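Uncharacterized protein DUF1185 (Bordetella bronchiseptica RB50, PDB 3BYQ) is of unknown function but adopts a variant of the Bacillus chorismate mutase fold and may take part in amino-acid metabolism. Local coordinates at the interface of chains A and B. Numbering follows the deposited sequence. Chains: chain A/B, Uncharacterized protein DUF1185.

The interface of chains A and B. Residues chain A 8-10; chain B 16, 18.
The aliphatic part of A:Arg10 runs along the rim of the B:Tyr18 ring, its CD 3.8 Å from ring carbon CE2, at an antiparallel beta bridge that continues a sheet from one copy of the protein into the other. The arrangement illustrates how edge strands can join subunits through their backbones while a few side chains close the seam at its end. Strand 7-17 of both chains takes part, and the two-fold symmetry of the interface supplies a twin of this patch with the chains exchanged; whether the pairing is the biological one is not settled by the structure alone, although the deposited assembly holds six copies.

A:Arg10 CG lies in the ring plane at the edge of B:Tyr18, so the arginine borders the ring and does not lie over its face. The guanidinium and ring planes are nearly parallel, 22° apart, but side by side and not stacked. With CG beside its own backbone N (chi1 -65°), B:Tyr18 turns its ring back along the neighbouring strand; CD2 then sits 3.7 Å from A:Arg8 O, while the phenol end reaches A:Arg10.

A:Arg10 and B:Thr16 form the antiparallel bridge, with two backbone bonds between them. A:Arg10 N donates to B:Thr16 O at 2.9 Å, and B:Thr16 N returns a bond to A:Arg10 O at 2.8 Å. Between the bonded positions, A:Lys9 passes its CA and CB beside B:Thr16 O. A further backbone hydrogen bond lies past the end of the chain B strand: B:Tyr18 N donates to A:Arg8 O at 2.9 Å.

At the polar rim, water 1 links A:Arg10 NH1, 3.0 Å away, to the B:Tyr18 phenol oxygen OH, 3.1 Å away. The bend of the arginine chain at chi3 (61°) helps direct the guanidinium toward this bridge.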
# COMPACT_ATOMS: atom_id res chain seq x y z
N ARG A 8 -4.14 -9.72 22.07
CA ARG A 8 -3.82 -10.81 21.13
C ARG A 8 -2.33 -10.84 20.87
O ARG A 8 -1.70 -11.90 20.88
CB ARG A 8 -4.57 -10.67 19.81
CG ARG A 8 -4.16 -11.73 18.83
CD ARG A 8 -5.04 -11.84 17.59
NE ARG A 8 -5.06 -10.66 16.74
CZ ARG A 8 -4.23 -10.44 15.71
NH1 ARG A 8 -3.25 -11.25 15.47
NH2 ARG A 8 -4.36 -9.37 14.97
N LYS A 9 -1.78 -9.65 20.66
CA LYS A 9 -0.37 -9.49 20.39
C LYS A 9 0.14 -8.10 20.72
O LYS A 9 -0.62 -7.15 20.87
CB LYS A 9 -0.05 -9.88 18.94
CG LYS A 9 -0.62 -8.99 17.90
CD LYS A 9 -0.46 -9.59 16.50
CE LYS A 9 0.95 -9.69 16.01
NZ LYS A 9 0.96 -10.40 14.65
N ARG A 10 1.44 -8.05 20.92
CA ARG A 10 2.13 -6.79 21.19
C ARG A 10 3.37 -6.70 20.35
O ARG A 10 3.93 -7.70 19.92
CB ARG A 10 2.56 -6.77 22.66
CG ARG A 10 1.41 -6.66 23.62
CD ARG A 10 1.86 -6.79 25.05
NE ARG A 10 2.81 -5.75 25.45
CZ ARG A 10 3.41 -5.68 26.63
NH1 ARG A 10 3.17 -6.58 27.55
NH2 ARG A 10 4.26 -4.71 26.89
N THR B 16 5.26 -10.19 20.17
CA THR B 16 4.85 -11.21 21.12
C THR B 16 3.42 -11.56 20.80
O THR B 16 2.55 -10.68 20.78
CB THR B 16 4.95 -10.71 22.57
OG1 THR B 16 6.28 -10.19 22.81
CG2 THR B 16 4.63 -11.83 23.55
N TYR B 18 0.23 -13.84 21.87
CA TYR B 18 -0.38 -14.55 22.99
C TYR B 18 -1.34 -15.64 22.51
O TYR B 18 -1.52 -16.67 23.16
CB TYR B 18 -1.11 -13.57 23.91
CG TYR B 18 -0.17 -12.63 24.55
CD1 TYR B 18 0.61 -13.04 25.62
CD2 TYR B 18 -0.02 -11.34 24.07
CE1 TYR B 18 1.51 -12.17 26.20
CE2 TYR B 18 0.87 -10.47 24.64
CZ TYR B 18 1.66 -10.90 25.69
OH TYR B 18 2.56 -10.03 26.27
O HOH W 1 0.71 -8.28 28.02